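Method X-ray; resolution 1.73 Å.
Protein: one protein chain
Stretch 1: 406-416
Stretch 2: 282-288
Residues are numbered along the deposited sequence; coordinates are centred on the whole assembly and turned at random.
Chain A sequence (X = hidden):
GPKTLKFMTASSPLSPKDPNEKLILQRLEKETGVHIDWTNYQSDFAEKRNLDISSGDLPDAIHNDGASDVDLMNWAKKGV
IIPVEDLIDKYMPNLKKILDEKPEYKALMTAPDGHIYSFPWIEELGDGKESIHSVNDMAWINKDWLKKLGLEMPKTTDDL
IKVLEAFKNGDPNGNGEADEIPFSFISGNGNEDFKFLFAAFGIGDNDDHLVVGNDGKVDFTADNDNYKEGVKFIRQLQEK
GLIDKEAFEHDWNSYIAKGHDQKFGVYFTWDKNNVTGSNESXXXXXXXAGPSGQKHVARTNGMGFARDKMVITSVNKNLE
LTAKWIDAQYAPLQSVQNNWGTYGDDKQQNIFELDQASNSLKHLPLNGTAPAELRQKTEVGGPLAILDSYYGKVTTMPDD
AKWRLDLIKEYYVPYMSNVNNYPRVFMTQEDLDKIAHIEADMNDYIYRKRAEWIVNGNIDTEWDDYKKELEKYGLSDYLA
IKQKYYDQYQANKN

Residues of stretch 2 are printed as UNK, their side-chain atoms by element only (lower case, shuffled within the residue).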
ATOM      1  N   ASP A 406       2.796 -15.928  -0.050  1.00 16.90           N
ATOM      2  CA  ASP A 406       3.462 -17.120  -0.530  1.00 16.27           C
ATOM      3  C   ASP A 406       3.748 -17.033  -2.044  1.00 15.51           C
ATOM      4  O   ASP A 406       4.830 -17.426  -2.453  1.00 15.31           O
ATOM      5  CB  ASP A 406       2.625 -18.358  -0.213  1.00 20.33           C
ATOM      6  CG  ASP A 406       2.595 -18.705   1.284  1.00 24.02           C
ATOM      7  OD1 ASP A 406       3.376 -18.168   2.103  1.00 26.83           O
ATOM      8  OD2 ASP A 406       1.773 -19.578   1.622  1.00 29.16           O
ATOM      9  N   LEU A 407       2.843 -16.459  -2.844  1.00 14.81           N
ATOM     10  CA  LEU A 407       3.130 -16.208  -4.262  1.00 15.56           C
ATOM     11  C   LEU A 407       4.315 -15.255  -4.440  1.00 15.29           C
ATOM     12  O   LEU A 407       5.204 -15.494  -5.257  1.00 15.11           O
ATOM     13  CB  LEU A 407       1.920 -15.612  -4.991  1.00 16.11           C
ATOM     14  CG  LEU A 407       0.653 -16.503  -5.089  1.00 16.76           C
ATOM     15  CD1 LEU A 407      -0.481 -15.800  -5.804  1.00 17.81           C
ATOM     16  CD2 LEU A 407       0.966 -17.796  -5.792  1.00 18.31           C
ATOM     17  N   ILE A 408       4.325 -14.164  -3.666  1.00 14.76           N
ATOM     18  CA  ILE A 408       5.418 -13.195  -3.713  1.00 14.21           C
ATOM     19  C   ILE A 408       6.769 -13.878  -3.452  1.00 15.10           C
ATOM     20  O   ILE A 408       7.748 -13.672  -4.201  1.00 13.80           O
ATOM     21  CB  ILE A 408       5.150 -12.003  -2.773  1.00 13.85           C
ATOM     22  CG1 ILE A 408       4.023 -11.145  -3.363  1.00 15.02           C
ATOM     23  CG2 ILE A 408       6.403 -11.171  -2.534  1.00 13.88           C
ATOM     24  CD1 ILE A 408       3.443 -10.160  -2.385  1.00 15.84           C
ATOM     25  N   LYS A 409       6.812 -14.690  -2.403  1.00 16.42           N
ATOM     26  CA  LYS A 409       8.001 -15.408  -2.058  1.00 17.68           C
ATOM     27  C   LYS A 409       8.465 -16.392  -3.154  1.00 18.64           C
ATOM     28  O   LYS A 409       9.659 -16.460  -3.440  1.00 17.24           O
ATOM     29  CB  LYS A 409       7.819 -16.161  -0.727  1.00 20.73           C
ATOM     30  CG  LYS A 409       9.179 -16.551  -0.169  1.00 23.23           C
ATOM     31  CD  LYS A 409       9.095 -17.385   1.095  1.00 28.78           C
ATOM     32  CE  LYS A 409      10.495 -17.662   1.698  1.00 30.97           C
ATOM     33  NZ  LYS A 409      11.574 -16.710   1.272  1.00 30.97           N
ATOM     34  N   GLU A 410       7.524 -17.176  -3.688  1.00 18.07           N
ATOM     35  CA  GLU A 410       7.775 -18.211  -4.707  1.00 20.30           C
ATOM     36  C   GLU A 410       8.248 -17.604  -6.042  1.00 18.94           C
ATOM     37  O   GLU A 410       9.247 -18.061  -6.594  1.00 18.90           O
ATOM     38  CB  GLU A 410       6.473 -18.978  -4.972  1.00 23.53           C
ATOM     39  CG  GLU A 410       6.502 -20.023  -6.079  1.00 28.70           C
ATOM     40  CD  GLU A 410       5.197 -20.837  -6.195  1.00 34.96           C
ATOM     41  OE1 GLU A 410       4.179 -20.530  -5.509  1.00 39.46           O
ATOM     42  OE2 GLU A 410       5.180 -21.774  -7.023  1.00 39.08           O
ATOM     43  N   TYR A 411       7.554 -16.568  -6.517  1.00 16.58           N
ATOM     44  CA  TYR A 411       7.792 -16.037  -7.867  1.00 17.11           C
ATOM     45  C   TYR A 411       8.753 -14.850  -7.945  1.00 16.50           C
ATOM     46  O   TYR A 411       9.467 -14.711  -8.938  1.00 16.38           O
ATOM     47  CB  TYR A 411       6.470 -15.646  -8.517  1.00 17.54           C
ATOM     48  CG  TYR A 411       5.637 -16.852  -8.870  1.00 18.34           C
ATOM     49  CD1 TYR A 411       5.936 -17.619 -10.006  1.00 20.32           C
ATOM     50  CD2 TYR A 411       4.564 -17.256  -8.066  1.00 19.46           C
ATOM     51  CE1 TYR A 411       5.195 -18.757 -10.323  1.00 19.76           C
ATOM     52  CE2 TYR A 411       3.810 -18.390  -8.386  1.00 19.97           C
ATOM     53  CZ  TYR A 411       4.106 -19.118  -9.529  1.00 20.93           C
ATOM     54  OH  TYR A 411       3.320 -20.244  -9.875  1.00 21.14           O
ATOM     55  N   TYR A 412       8.732 -13.975  -6.945  1.00 15.31           N
ATOM     56  CA  TYR A 412       9.361 -12.639  -7.101  1.00 14.05           C
ATOM     57  C   TYR A 412      10.589 -12.384  -6.239  1.00 13.81           C
ATOM     58  O   TYR A 412      11.576 -11.807  -6.698  1.00 13.55           O
ATOM     59  CB  TYR A 412       8.360 -11.545  -6.845  1.00 14.20           C
ATOM     60  CG  TYR A 412       7.085 -11.594  -7.617  1.00 15.10           C
ATOM     61  CD1 TYR A 412       7.057 -11.939  -8.967  1.00 15.87           C
ATOM     62  CD2 TYR A 412       5.892 -11.264  -7.002  1.00 15.90           C
ATOM     63  CE1 TYR A 412       5.880 -11.990  -9.670  1.00 17.31           C
ATOM     64  CE2 TYR A 412       4.700 -11.251  -7.710  1.00 16.23           C
ATOM     65  CZ  TYR A 412       4.699 -11.599  -9.049  1.00 18.52           C
ATOM     66  OH  TYR A 412       3.507 -11.619  -9.744  1.00 17.79           O
ATOM     67  N   VAL A 413      10.528 -12.775  -4.972  1.00 13.41           N
ATOM     68  CA  VAL A 413      11.617 -12.515  -4.061  1.00 13.96           C
ATOM     69  C   VAL A 413      13.023 -12.918  -4.559  1.00 14.23           C
ATOM     70  O   VAL A 413      13.948 -12.118  -4.427  1.00 14.47           O
ATOM     71  CB  VAL A 413      11.300 -13.062  -2.676  1.00 14.18           C
ATOM     72  CG1 VAL A 413      12.529 -13.057  -1.758  1.00 14.64           C
ATOM     73  CG2 VAL A 413      10.172 -12.221  -2.077  1.00 14.37           C
ATOM     74  N   PRO A 414      13.169 -14.092  -5.207  1.00 15.16           N
ATOM     75  CA  PRO A 414      14.485 -14.464  -5.720  1.00 14.84           C
ATOM     76  C   PRO A 414      15.116 -13.472  -6.711  1.00 14.59           C
ATOM     77  O   PRO A 414      16.352 -13.450  -6.856  1.00 14.00           O
ATOM     78  CB  PRO A 414      14.235 -15.822  -6.401  1.00 15.15           C
ATOM     79  CG  PRO A 414      13.017 -16.375  -5.738  1.00 15.75           C
ATOM     80  CD  PRO A 414      12.172 -15.171  -5.429  1.00 15.53           C
ATOM     81  N   TYR A 415      14.278 -12.640  -7.341  1.00 14.03           N
ATOM     82  CA  TYR A 415      14.709 -11.701  -8.368  1.00 13.96           C
ATOM     83  C   TYR A 415      14.734 -10.233  -7.893  1.00 13.40           C
ATOM     84  O   TYR A 415      15.046  -9.382  -8.693  1.00 13.14           O
ATOM     85  CB  TYR A 415      13.807 -11.842  -9.574  1.00 13.25           C
ATOM     86  CG  TYR A 415      13.788 -13.266 -10.028  1.00 13.91           C
ATOM     87  CD1 TYR A 415      14.939 -13.840 -10.561  1.00 13.81           C
ATOM     88  CD2 TYR A 415      12.663 -14.057  -9.860  1.00 13.93           C
ATOM     89  CE1 TYR A 415      14.978 -15.161 -10.913  1.00 14.95           C
ATOM     90  CE2 TYR A 415      12.678 -15.401 -10.244  1.00 15.63           C
ATOM     91  CZ  TYR A 415      13.843 -15.935 -10.752  1.00 16.53           C
ATOM     92  OH  TYR A 415      13.872 -17.226 -11.159  1.00 20.35           O
ATOM     93  N   MET A 416      14.426  -9.976  -6.611  1.00 13.00           N
ATOM     94  CA  MET A 416      14.513  -8.640  -5.993  1.00 12.63           C
ATOM     95  C   MET A 416      15.912  -8.419  -5.457  1.00 14.23           C
ATOM     96  O   MET A 416      16.239  -8.711  -4.263  1.00 15.07           O
ATOM     97  CB  MET A 416      13.516  -8.526  -4.838  1.00 13.80           C
ATOM     98  CG  MET A 416      12.051  -8.594  -5.241  1.00 13.22           C
ATOM     99  SD  MET A 416      11.124  -8.456  -3.693  1.00 15.44           S
ATOM    100  CE  MET A 416       9.532  -9.085  -4.209  1.00 15.03           C
ATOM    101  N   UNK A 282      -6.604 -18.953 -14.223  1.00 24.66           N
ATOM    102  CA  UNK A 282      -5.512 -17.964 -14.200  1.00 23.14           C
ATOM    103  C   UNK A 282      -4.507 -18.262 -13.088  1.00 23.96           C
ATOM    104  O   UNK A 282      -4.883 -18.740 -11.985  1.00 23.08           O
ATOM    105  c   UNK A 282      -8.792 -15.906 -16.568  1.00 24.21           C
ATOM    106  c   UNK A 282      -8.139 -16.343 -15.425  1.00 23.36           C
ATOM    107  o   UNK A 282      -8.781 -14.731 -18.664  1.00 26.76           O
ATOM    108  c   UNK A 282      -6.764 -14.868 -17.344  1.00 23.28           C
ATOM    109  c   UNK A 282      -6.083 -16.560 -14.012  1.00 21.94           C
ATOM    110  c   UNK A 282      -6.110 -15.335 -16.206  1.00 22.00           C
ATOM    111  c   UNK A 282      -8.108 -15.167 -17.524  1.00 25.08           C
ATOM    112  c   UNK A 282      -6.790 -16.067 -15.226  1.00 22.26           C
ATOM    113  N   UNK A 283      -3.230 -18.003 -13.389  1.00 21.88           N
ATOM    114  CA  UNK A 283      -2.173 -18.157 -12.405  1.00 21.87           C
ATOM    115  C   UNK A 283      -1.121 -17.064 -12.634  1.00 20.13           C
ATOM    116  O   UNK A 283      -1.215 -16.311 -13.596  1.00 18.82           O
ATOM    117  o   UNK A 283      -0.833 -19.330 -10.243  1.00 25.65           O
ATOM    118  o   UNK A 283      -0.743 -21.293 -11.178  1.00 29.78           O
ATOM    119  c   UNK A 283      -1.001 -20.085 -11.226  1.00 26.83           C
ATOM    120  c   UNK A 283      -1.523 -19.533 -12.548  1.00 23.12           C
ATOM    121  N   UNK A 284      -0.137 -17.015 -11.743  1.00 18.67           N
ATOM    122  CA  UNK A 284       0.949 -16.038 -11.787  1.00 17.06           C
ATOM    123  C   UNK A 284       1.819 -16.253 -13.028  1.00 17.36           C
ATOM    124  O   UNK A 284       2.232 -17.378 -13.337  1.00 17.35           O
ATOM    125  c   UNK A 284       2.884 -14.989 -10.594  1.00 16.59           C
ATOM    126  c   UNK A 284       1.857 -16.110 -10.546  1.00 16.52           C
ATOM    127  c   UNK A 284       1.059 -16.040  -9.241  1.00 17.23           C
ATOM    128  N   UNK A 285       2.047 -15.173 -13.763  1.00 17.88           N
ATOM    129  CA  UNK A 285       2.997 -15.188 -14.858  1.00 18.52           C
ATOM    130  C   UNK A 285       4.372 -15.119 -14.190  1.00 18.58           C
ATOM    131  O   UNK A 285       4.667 -14.105 -13.532  1.00 19.69           O
ATOM    132  c   UNK A 285       3.466 -14.977 -17.953  1.00 19.51           C
ATOM    133  c   UNK A 285       3.613 -12.533 -17.669  1.00 18.59           C
ATOM    134  c   UNK A 285       3.735 -13.858 -16.969  1.00 18.77           C
ATOM    135  c   UNK A 285       2.790 -13.969 -15.766  1.00 18.74           C
ATOM    136  N   UNK A 286       5.200 -16.153 -14.338  1.00 18.82           N
ATOM    137  CA  UNK A 286       6.523 -16.034 -13.716  1.00 19.73           C
ATOM    138  C   UNK A 286       7.366 -14.882 -14.260  1.00 17.53           C
ATOM    139  O   UNK A 286       7.127 -14.394 -15.374  1.00 18.73           O
ATOM    140  c   UNK A 286       6.118 -18.260 -14.568  1.00 21.76           C
ATOM    141  c   UNK A 286       5.072 -17.387 -15.137  1.00 20.23           C
ATOM    142  c   UNK A 286       7.209 -17.365 -14.050  1.00 20.66           C
ATOM    143  N   UNK A 287       8.366 -14.505 -13.499  1.00 16.36           N
ATOM    144  CA  UNK A 287       9.273 -13.428 -13.884  1.00 16.81           C
ATOM    145  C   UNK A 287       9.958 -13.825 -15.209  1.00 17.80           C
ATOM    146  O   UNK A 287      10.489 -14.948 -15.342  1.00 17.94           O
ATOM    147  c   UNK A 287      10.292 -13.152 -12.777  1.00 16.36           C
ATOM    148  c   UNK A 287      11.394 -12.195 -13.251  1.00 16.38           C
ATOM    149  c   UNK A 287       9.546 -12.606 -11.578  1.00 16.37           C
ATOM    150  N   UNK A 288       9.910 -12.926 -16.180  1.00 17.34           N
ATOM    151  CA  UNK A 288      10.454 -13.185 -17.530  1.00 17.69           C
ATOM    152  C   UNK A 288      11.854 -12.621 -17.696  1.00 18.45           C
ATOM    153  O   UNK A 288      12.153 -11.520 -17.239  1.00 17.17           O
ATOM    154  c   UNK A 288       9.560 -12.533 -18.555  1.00 17.78           C
ATOM    155  c   UNK A 288       7.948 -14.448 -18.714  1.00 19.57           C
ATOM    156  c   UNK A 288       7.271 -12.217 -19.517  1.00 19.82           C
ATOM    157  c   UNK A 288       8.100 -12.958 -18.477  1.00 18.61           C
TER
HETATM  158  O   HOH W   1       1.081 -20.656  -8.610  1.00 25.63           O
HETATM  159  O   HOH W   2       2.554 -19.944 -12.511  1.00 18.85           O
HETATM  160  O   HOH W   3       3.445 -11.992 -12.309  1.00 17.06           O
HETATM  161  O   HOH W   4       9.205 -16.193 -11.088  1.00 15.87           O

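Position 282 carries eight side-chain atoms: one carbon leading to a six-carbon ring that bears a single oxygen. The nearest approach is from CB of 282 to Leu407 CD1, 10.0 Å. A hydroxylated six-membered ring identifies Tyr282, which takes no part in the contact.

Position 283 has four side-chain atoms, two carbons with two oxygens on the second. One carboxylate oxygen lies 4.3 Å from Tyr411 OH, too far for a direct bond. This short carboxylate is Asp283. Asp283 OD1 accepts a hydrogen bond from the backbone N of 284 at 2.8 Å. Water 1 closes the gap, donating to Asp283 OD1 at 2.8 Å and lying 2.6 Å from Tyr411 OH.

At 284 three carbons are present, one bonded to CA and carrying the other two. CB sits 3.8 Å from the centroid of the Tyr411 ring and 16° off its normal, a CH-pi contact over the ring face. Branching at CB with no further atom gives Val284. Its chi1 is t, and its methyls reach two other residues: CG2 is 3.8 Å from Leu407 CD1, and CG1 is 3.5 Å from Tyr412 OH.

Position 285 shows four carbons forked at the second. Its CA-to-CB bond points away from stretch 1, and the side chain's nearest approach is CB to Tyr412 OH, 6.5 Å. The fork gives Leu285. Its backbone still participates: water 3 donates to Leu285 O at 2.7 Å and accepts from Tyr412 OH at 2.6 Å.

Three carbons at 286 close a ring onto the backbone N. CB lies 4.2 Å from Tyr411 CD1, and CA is 4.1 Å from the same atom. The ring is diagnostic of Pro286.

Position 287 again has three carbons branched at CB. One outer carbon is 3.4 Å from Tyr411 O, 3.7 Å from Tyr412 CD1 and 3.8 Å from Tyr415 CD2, approaching the Tyr412 ring at its edge. This is Val287, the carbon CG2. Water 4 accepts from Val287 N at 3.1 Å and donates to Tyr411 O at 2.6 Å.

Position 288 holds four carbons forked at the second, out of reach of stretch 1: Leu288.

The contact therefore combines apolar packing with water bridges; no direct hydrogen bond crosses it. Val284 and Val287 both point toward stretch 1 and supply most of the area covered on their stretch, while Leu285 between them points away. Polar groups are linked by water: Tyr411 OH meets waters 1 and 2, the latter donating to Val284 O at 2.7 Å and lying 2.8 Å from Tyr411 OH. Together the two sides bury 404 Å².

Stretch 2 (282-288) YDVLPVL
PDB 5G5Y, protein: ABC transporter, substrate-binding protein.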